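Local atomic coordinates of aryl esterase (Mycobacterium smegmatis, PDB entry 2Q0Q), a protein that hydrolyses aryl esters and catalyses acyl transfer to alcohols in aqueous conditions, as a member of the SGNH hydrolase family. Residues G15-P18 and P24-R27; E26-D31 and F196-N201; S72-C77 and S112-Q117. All coordinates share one frame; numbering follows the deposited sequence.

Overall arrangement
Contacts 1 and 2 are neighbours, their centres about 8 Å apart, whereas contact 3 lies on the opposite side of the chain's centre, its centre about 25 Å from that of contact 1 and 26 Å from that of contact 2. All three are only partly buried, and each reaches a second subunit. Contacts 1 and 2 share Glu26 and Arg27 of the long loop before helix 34-42: contact 1 folds this loop onto itself, and contact 2 rests its Phe28 on the start of helix 198-215. Contact 3 pairs helices 70-81 and 104-119. Chemistry follows place. The loop of contact 1 is tied by hydrogen bonds, contact 2 sets one ring against polar groups, and contact 3 packs aliphatic carbons with a glutamine amide.

Contact 1. Residues G15-P18 and P24-R27; sequences GWVP and PTER
Residues 15-18 and 24-27 run antiparallel and meet at a single bridge, Trp16 with Arg27, a non-hydrogen-bonded pair flanked by the bond from Val17 N to Glu26 O (3.1 Å) and by a probable one from Phe28 N to Gly15 O. Gly15 O also receives a CA-H...O contact from Arg27 CA at 3.4 Å. Thr25 divides its two branches between two partners. Its OG1, anti to the backbone N (chi1 -161°), donates to Val17 O over 2.6 Å, in the carbonyl plane and on a lone pair. The same rotation puts CG2 in the crowded position between backbone N and carbonyl carbon, from which it presses on the Trp16 indole in a CH-pi contact, 3.4 Å from the centroid of the five-membered ring. Gly15 and Trp16 follow directly on helix 11-14, which carries Ser11 of the family's GDSL-type motif. Trp16 also stacks on His195, and Ser11, His195 and Asp192 have the geometry of a catalytic triad, so Thr25 probably backs a ring in the active-site wall. Val17 turns its CG2 to residues 24-27, 3.4 Å from Glu26 O. The polar ends of the outer side chains look elsewhere: Arg27 NE donates to Trp14 O, and Glu26 OE2 pairs with Thr128 OG1 of a second subunit.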
loop_
_atom_site.group_PDB
_atom_site.type_symbol
_atom_site.label_atom_id
_atom_site.label_comp_id
_atom_site.label_asym_id
_atom_site.label_seq_id
_atom_site.Cartn_x
_atom_site.Cartn_y
_atom_site.Cartn_z
ATOM N N GLY G 15 -13.904 -22.539 22.569
ATOM C CA GLY G 15 -14.672 -22.983 23.720
ATOM C C GLY G 15 -15.012 -21.841 24.647
ATOM O O GLY G 15 -14.799 -21.943 25.837
ATOM N N TRP G 16 -15.567 -20.760 24.098
ATOM C CA TRP G 16 -15.931 -19.577 24.880
ATOM C C TRP G 16 -17.117 -19.910 25.778
ATOM O O TRP G 16 -18.180 -20.297 25.291
ATOM C CB TRP G 16 -16.287 -18.430 23.924
ATOM C CG TRP G 16 -16.818 -17.175 24.527
ATOM C CD1 TRP G 16 -18.024 -16.993 25.170
ATOM C CD2 TRP G 16 -16.198 -15.897 24.477
ATOM N NE1 TRP G 16 -18.175 -15.682 25.536
ATOM C CE2 TRP G 16 -17.071 -14.982 25.125
ATOM C CE3 TRP G 16 -14.976 -15.430 23.966
ATOM C CZ2 TRP G 16 -16.770 -13.634 25.261
ATOM C CZ3 TRP G 16 -14.677 -14.099 24.112
ATOM C CH2 TRP G 16 -15.572 -13.209 24.757
ATOM N N VAL G 17 -16.948 -19.727 27.083
ATOM C CA VAL G 17 -18.074 -19.904 28.016
ATOM C C VAL G 17 -18.995 -18.697 28.005
ATOM O O VAL G 17 -18.599 -17.606 28.398
ATOM C CB VAL G 17 -17.582 -20.177 29.435
ATOM C CG1 VAL G 17 -18.741 -20.282 30.411
ATOM C CG2 VAL G 17 -16.761 -21.455 29.442
ATOM N N PRO G 18 -20.258 -18.909 27.597
ATOM C CA PRO G 18 -21.197 -17.779 27.565
ATOM C C PRO G 18 -21.443 -17.215 28.960
ATOM O O PRO G 18 -21.631 -17.975 29.901
ATOM C CB PRO G 18 -22.479 -18.375 26.963
ATOM C CG PRO G 18 -22.315 -19.846 27.028
ATOM C CD PRO G 18 -20.880 -20.179 27.177
ATOM N N PRO G 24 -15.562 -10.299 30.302
ATOM C CA PRO G 24 -14.689 -11.389 29.829
ATOM C C PRO G 24 -15.109 -12.782 30.329
ATOM O O PRO G 24 -16.007 -12.926 31.180
ATOM C CB PRO G 24 -13.343 -11.026 30.448
ATOM C CG PRO G 24 -13.719 -10.418 31.749
ATOM C CD PRO G 24 -15.002 -9.653 31.502
ATOM N N THR G 25 -14.450 -13.804 29.798
ATOM C CA THR G 25 -14.780 -15.167 30.125
ATOM C C THR G 25 -13.564 -16.081 30.105
ATOM O O THR G 25 -12.411 -15.626 30.049
ATOM C CB THR G 25 -15.895 -15.719 29.186
ATOM O OG1 THR G 25 -16.508 -16.869 29.792
ATOM C CG2 THR G 25 -15.352 -16.070 27.776
ATOM N N GLU G 26 -13.849 -17.377 30.188
ATOM C CA GLU G 26 -12.829 -18.411 30.232
ATOM C C GLU G 26 -13.166 -19.502 29.226
ATOM O O GLU G 26 -14.200 -19.437 28.531
ATOM C CB GLU G 26 -12.669 -18.982 31.655
ATOM C CG GLU G 26 -12.182 -17.971 32.695
ATOM C CD GLU G 26 -13.307 -17.105 33.305
ATOM O OE1 GLU G 26 -14.418 -17.627 33.575
ATOM O OE2 GLU G 26 -13.059 -15.898 33.550
ATOM N N ARG G 27 -12.249 -20.461 29.111
ATOM C CA ARG G 27 -12.376 -21.555 28.182
ATOM C C ARG G 27 -13.090 -22.732 28.824
ATOM O O ARG G 27 -12.812 -23.094 29.961
ATOM C CB ARG G 27 -10.990 -22.003 27.746
ATOM C CG ARG G 27 -10.954 -22.743 26.470
ATOM C CD ARG G 27 -9.515 -22.879 25.989
ATOM N NE ARG G 27 -9.455 -23.589 24.717
ATOM C CZ ARG G 27 -8.341 -23.862 24.041
ATOM N NH1 ARG G 27 -7.137 -23.489 24.488
ATOM N NH2 ARG G 27 -8.443 -24.535 22.896
#

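Contact 2. Residues E26-D31 and F196-N201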
loop_
_atom_site.group_PDB
_atom_site.type_symbol
_atom_site.label_atom_id
_atom_site.label_comp_id
_atom_site.label_asym_id
_atom_site.label_seq_id
_atom_site.Cartn_x
_atom_site.Cartn_y
_atom_site.Cartn_z
ATOM N N GLU G 26 -13.849 -17.377 30.188
ATOM C CA GLU G 26 -12.829 -18.411 30.232
ATOM C C GLU G 26 -13.166 -19.502 29.226
ATOM O O GLU G 26 -14.200 -19.437 28.531
ATOM C CB GLU G 26 -12.669 -18.982 31.655
ATOM C CG GLU G 26 -12.182 -17.971 32.695
ATOM C CD GLU G 26 -13.307 -17.105 33.305
ATOM O OE1 GLU G 26 -14.418 -17.627 33.575
ATOM O OE2 GLU G 26 -13.059 -15.898 33.550
ATOM N N ARG G 27 -12.249 -20.461 29.111
ATOM C CA ARG G 27 -12.376 -21.555 28.182
ATOM C C ARG G 27 -13.090 -22.732 28.824
ATOM O O ARG G 27 -12.812 -23.094 29.961
ATOM C CB ARG G 27 -10.990 -22.003 27.746
ATOM C CG ARG G 27 -10.954 -22.743 26.470
ATOM C CD ARG G 27 -9.515 -22.879 25.989
ATOM N NE ARG G 27 -9.455 -23.589 24.717
ATOM C CZ ARG G 27 -8.341 -23.862 24.041
ATOM N NH1 ARG G 27 -7.137 -23.489 24.488
ATOM N NH2 ARG G 27 -8.443 -24.535 22.896
ATOM N N PHE G 28 -13.995 -23.343 28.084
ATOM C CA PHE G 28 -14.582 -24.620 28.498
ATOM C C PHE G 28 -13.446 -25.619 28.761
ATOM O O PHE G 28 -12.439 -25.618 28.047
ATOM C CB PHE G 28 -15.518 -25.173 27.408
ATOM C CG PHE G 28 -16.960 -24.684 27.507
ATOM C CD1 PHE G 28 -17.731 -24.922 28.647
ATOM C CD2 PHE G 28 -17.546 -24.005 26.453
ATOM C CE1 PHE G 28 -19.053 -24.485 28.728
ATOM C CE2 PHE G 28 -18.871 -23.566 26.523
ATOM C CZ PHE G 28 -19.622 -23.800 27.674
ATOM N N ALA G 29 -13.607 -26.478 29.764
ATOM C CA ALA G 29 -12.614 -27.514 30.078
ATOM C C ALA G 29 -12.262 -28.387 28.868
ATOM O O ALA G 29 -13.102 -28.624 28.000
ATOM C CB ALA G 29 -13.124 -28.393 31.218
ATOM N N PRO G 30 -11.036 -28.917 28.825
ATOM C CA PRO G 30 -10.630 -29.715 27.657
ATOM C C PRO G 30 -11.563 -30.890 27.307
ATOM O O PRO G 30 -11.690 -31.241 26.141
ATOM C CB PRO G 30 -9.217 -30.211 28.029
ATOM C CG PRO G 30 -9.022 -29.865 29.463
ATOM C CD PRO G 30 -9.951 -28.771 29.812
ATOM N N ASP G 31 -12.225 -31.464 28.309
ATOM C CA ASP G 31 -13.148 -32.585 28.115
ATOM C C ASP G 31 -14.581 -32.131 27.846
ATOM O O ASP G 31 -15.462 -32.956 27.592
ATOM C CB ASP G 31 -13.124 -33.502 29.350
ATOM C CG ASP G 31 -12.901 -32.731 30.649
ATOM O OD1 ASP G 31 -13.887 -32.254 31.237
ATOM O OD2 ASP G 31 -11.728 -32.599 31.069
ATOM N N PHE G 196 -21.959 -21.558 23.030
ATOM C CA PHE G 196 -22.535 -22.883 23.273
ATOM C C PHE G 196 -22.642 -23.202 24.735
ATOM O O PHE G 196 -21.779 -22.865 25.518
ATOM C CB PHE G 196 -21.725 -24.025 22.663
ATOM C CG PHE G 196 -21.689 -24.066 21.152
ATOM C CD1 PHE G 196 -20.744 -24.871 20.508
ATOM C CD2 PHE G 196 -22.591 -23.344 20.360
ATOM C CE1 PHE G 196 -20.698 -24.964 19.100
ATOM C CE2 PHE G 196 -22.534 -23.412 18.965
ATOM C CZ PHE G 196 -21.572 -24.217 18.329
ATOM N N THR G 197 -23.702 -23.920 25.077
ATOM C CA THR G 197 -23.807 -24.576 26.375
ATOM C C THR G 197 -22.915 -25.809 26.396
ATOM O O THR G 197 -22.338 -26.203 25.369
ATOM C CB THR G 197 -25.228 -25.046 26.662
ATOM O OG1 THR G 197 -25.665 -25.895 25.592
ATOM C CG2 THR G 197 -26.154 -23.844 26.798
ATOM N N GLU G 198 -22.776 -26.406 27.576
ATOM C CA GLU G 198 -22.055 -27.675 27.691
ATOM C C GLU G 198 -22.698 -28.779 26.844
ATOM O O GLU G 198 -21.968 -29.569 26.218
ATOM C CB GLU G 198 -22.027 -28.142 29.140
ATOM C CG GLU G 198 -21.196 -27.254 30.052
ATOM C CD GLU G 198 -21.248 -27.718 31.505
ATOM O OE1 GLU G 198 -22.373 -27.879 32.069
ATOM O OE2 GLU G 198 -20.135 -27.893 32.051
ATOM N N ALA G 199 -24.038 -28.812 26.838
ATOM C CA ALA G 199 -24.827 -29.809 26.071
ATOM C C ALA G 199 -24.754 -29.617 24.546
ATOM O O ALA G 199 -24.693 -30.625 23.784
ATOM C CB ALA G 199 -26.293 -29.816 26.517
ATOM N N ASN G 200 -24.710 -28.341 24.113
ATOM C CA ASN G 200 -24.319 -27.967 22.730
ATOM C C ASN G 200 -22.974 -28.554 22.319
ATOM O O ASN G 200 -22.838 -29.103 21.211
ATOM C CB ASN G 200 -24.175 -26.447 22.566
ATOM C CG ASN G 200 -25.450 -25.699 22.562
ATOM O OD1 ASN G 200 -25.455 -24.461 22.690
ATOM N ND2 ASN G 200 -26.567 -26.414 22.403
ATOM N N ASN G 201 -21.967 -28.397 23.196
ATOM C CA ASN G 201 -20.609 -28.870 22.900
ATOM C C ASN G 201 -20.581 -30.385 22.775
ATOM O O ASN G 201 -20.026 -30.959 21.834
ATOM C CB ASN G 201 -19.633 -28.440 23.988
ATOM C CG ASN G 201 -19.104 -27.051 23.768
ATOM O OD1 ASN G 201 -18.275 -26.843 22.887
ATOM N ND2 ASN G 201 -19.602 -26.081 24.559
#
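Phe28 lays its ring against the turn that begins helix 198-215, carried there with CG anti to the carbonyl carbon (chi1 -88°), and its CE1, CZ and CE2 do most of the touching. Phe196 O lies at the ring edge, in its plane, 3.2 Å from Phe28 CE2. Asn201 brings its amide nitrogen obliquely to the same atom, ND2 to Phe28 CE2 being 3.3 Å, with the amide plane turned 70° from that of the ring. Glu198 approaches from the same side of the ring, further round its rim, and offers carbon rather than charge: its CG is 3.7 Å from Phe28 CE1.

The turn that Phe28 meets is organised by a capping box. Thr197, the N-cap, accepts from Asn200 N through OG1 at 3.0 Å, and Asn200 OD1 accepts in return from Thr197 N, also at 3.0 Å. Asn201 ND2 bonds back to Thr197 O (2.9 Å), an oxygen that also takes the helical bond from Asn201 N, the two donors arriving from opposite faces of the carbonyl plane. The turn directly follows His195, the probable triad histidine of this SGNH hydrolase, and the Phe196 side chain lies near the presumed triad without touching it. Val17 touches the same ring, and Arg33 NH1 bonds to Phe28 O.

Phe196 O is buried here without a hydrogen-bond partner in the model. What faces it instead is carbon: the weakly positive C-H edge of Phe28 and, from contact 1, Pro18 CD. These probably offset a small part of the cost of burying the carbonyl.

Contact 3. Residues S72-C77 and S112-Q117; sequences SYLPSC and SVLVTQ
Gln117 sets its amide against the Pro75 ring and the base of Leu74, bridging two helices. The amide nitrogen, Gln117 NE2, is 3.3 Å from Pro75 CG, and the amide carbon, Gln117 CD, is 3.4 Å from the same atom. The oxygen, Gln117 OE1, faces carbon too, 3.3 Å from Leu74 CB and 3.5 Å from Pro75 CD. Alongside, Leu74 CD2 reaches Leu114 CD2 at 3.9 Å and approaches the Leu114 carbonyl oxygen at 3.7 Å. With CG anti to the backbone N (chi1 -179°), Leu74 directs CD2 toward helix 104-119.

One shell out, the amide is fixed by a bond from Gln117 NE2 to Ala71 O, in the turn preceding Pro75. Beneath lie the helices themselves, 70-81 and 104-119, whose short segments run almost parallel, 13° apart with axes 9.8 Å from each other. This suits neighbouring helices on one side of the parallel sheet in the alpha/beta/alpha fold of SGNH hydrolases. Leu74 also packs on Phe8 of strand 3-9, and Leu114 on Leu91. Beyond the chain, Pro75 touches Arg67 of a second subunit, and Tyr73 stacks on its own counterpart there.

Proline has no N-H to close the helical turn, and helix 70-81 is kinked at this point. Gln117 thus gives Ala71 O a donor from the neighbouring helix where the residue four places on has none. The price is Gln117 OE1, buried among aliphatic carbons with no hydrogen-bond partner in the model.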
loop_
_atom_site.group_PDB
_atom_site.type_symbol
_atom_site.label_atom_id
_atom_site.label_comp_id
_atom_site.label_asym_id
_atom_site.label_seq_id
_atom_site.Cartn_x
_atom_site.Cartn_y
_atom_site.Cartn_z
ATOM N N SER G 72 -5.747 -15.454 6.684
ATOM C CA SER G 72 -4.376 -14.935 6.832
ATOM C C SER G 72 -3.521 -15.972 7.538
ATOM O O SER G 72 -2.307 -16.026 7.330
ATOM C CB SER G 72 -4.341 -13.631 7.648
ATOM O OG SER G 72 -4.913 -12.556 6.932
ATOM N N TYR G 73 -4.158 -16.769 8.383
ATOM C CA TYR G 73 -3.486 -17.673 9.295
ATOM C C TYR G 73 -3.472 -19.110 8.765
ATOM O O TYR G 73 -2.518 -19.859 8.982
ATOM C CB TYR G 73 -4.218 -17.579 10.618
ATOM C CG TYR G 73 -3.670 -18.295 11.827
ATOM C CD1 TYR G 73 -4.017 -19.601 12.103
ATOM C CD2 TYR G 73 -2.912 -17.616 12.774
ATOM C CE1 TYR G 73 -3.569 -20.249 13.252
ATOM C CE2 TYR G 73 -2.451 -18.249 13.924
ATOM C CZ TYR G 73 -2.792 -19.566 14.166
ATOM O OH TYR G 73 -2.369 -20.206 15.319
ATOM N N LEU G 74 -4.537 -19.515 8.073
ATOM C CA LEU G 74 -4.713 -20.939 7.815
ATOM C C LEU G 74 -3.563 -21.604 7.031
ATOM O O LEU G 74 -3.124 -22.674 7.406
ATOM C CB LEU G 74 -6.061 -21.226 7.139
ATOM C CG LEU G 74 -6.361 -22.697 6.833
ATOM C CD1 LEU G 74 -6.340 -23.537 8.092
ATOM C CD2 LEU G 74 -7.721 -22.818 6.125
ATOM N N PRO G 75 -3.079 -20.984 5.941
ATOM C CA PRO G 75 -1.991 -21.649 5.190
ATOM C C PRO G 75 -0.767 -21.932 6.039
ATOM O O PRO G 75 -0.153 -22.995 5.918
ATOM C CB PRO G 75 -1.673 -20.641 4.088
ATOM C CG PRO G 75 -2.977 -19.855 3.927
ATOM C CD PRO G 75 -3.457 -19.703 5.321
ATOM N N SER G 76 -0.401 -20.979 6.891
ATOM C CA SER G 76 0.700 -21.184 7.842
ATOM C C SER G 76 0.391 -22.299 8.834
ATOM O O SER G 76 1.242 -23.130 9.163
ATOM C CB SER G 76 0.993 -19.903 8.604
ATOM O OG SER G 76 1.516 -18.912 7.746
ATOM N N CYS G 77 -0.853 -22.330 9.287
ATOM C CA CYS G 77 -1.313 -23.333 10.246
ATOM C C CYS G 77 -1.265 -24.746 9.621
ATOM O O CYS G 77 -0.761 -25.684 10.237
ATOM C CB CYS G 77 -2.719 -22.956 10.721
ATOM S SG CYS G 77 -3.455 -23.941 12.017
ATOM N N SER G 112 -14.936 -20.292 0.864
ATOM C CA SER G 112 -14.329 -20.911 -0.345
ATOM C C SER G 112 -12.803 -20.696 -0.433
ATOM O O SER G 112 -12.078 -21.578 -0.867
ATOM C CB SER G 112 -14.996 -20.407 -1.639
ATOM O OG SER G 112 -14.482 -19.143 -2.093
ATOM N N VAL G 113 -12.349 -19.522 -0.012
ATOM C CA VAL G 113 -10.918 -19.253 0.125
ATOM C C VAL G 113 -10.251 -20.249 1.093
ATOM O O VAL G 113 -9.201 -20.803 0.781
ATOM C CB VAL G 113 -10.677 -17.788 0.582
ATOM C CG1 VAL G 113 -9.213 -17.557 0.949
ATOM C CG2 VAL G 113 -11.109 -16.803 -0.507
ATOM N N LEU G 114 -10.850 -20.463 2.258
ATOM C CA LEU G 114 -10.302 -21.401 3.244
ATOM C C LEU G 114 -10.266 -22.856 2.705
ATOM O O LEU G 114 -9.253 -23.570 2.844
ATOM C CB LEU G 114 -11.105 -21.310 4.554
ATOM C CG LEU G 114 -11.105 -19.941 5.268
ATOM C CD1 LEU G 114 -11.960 -19.959 6.509
ATOM C CD2 LEU G 114 -9.724 -19.523 5.646
ATOM N N VAL G 115 -11.349 -23.286 2.062
ATOM C CA VAL G 115 -11.365 -24.605 1.434
ATOM C C VAL G 115 -10.274 -24.738 0.410
ATOM O O VAL G 115 -9.533 -25.707 0.415
ATOM C CB VAL G 115 -12.729 -24.908 0.767
ATOM C CG1 VAL G 115 -12.711 -26.277 0.047
ATOM C CG2 VAL G 115 -13.842 -24.886 1.806
ATOM N N THR G 116 -10.144 -23.733 -0.429
ATOM C CA THR G 116 -9.101 -23.746 -1.463
ATOM C C THR G 116 -7.698 -23.840 -0.858
ATOM O O THR G 116 -6.846 -24.606 -1.362
ATOM C CB THR G 116 -9.232 -22.511 -2.387
ATOM O OG1 THR G 116 -10.502 -22.553 -3.046
ATOM C CG2 THR G 116 -8.160 -22.500 -3.447
ATOM N N GLN G 117 -7.476 -23.104 0.231
ATOM C CA GLN G 117 -6.210 -23.217 1.004
ATOM C C GLN G 117 -5.953 -24.654 1.522
ATOM O O GLN G 117 -4.806 -25.142 1.516
ATOM C CB GLN G 117 -6.192 -22.217 2.161
ATOM C CG GLN G 117 -6.116 -20.751 1.761
ATOM C CD GLN G 117 -6.213 -19.787 2.938
ATOM O OE1 GLN G 117 -6.662 -20.150 4.027
ATOM N NE2 GLN G 117 -5.761 -18.534 2.720
#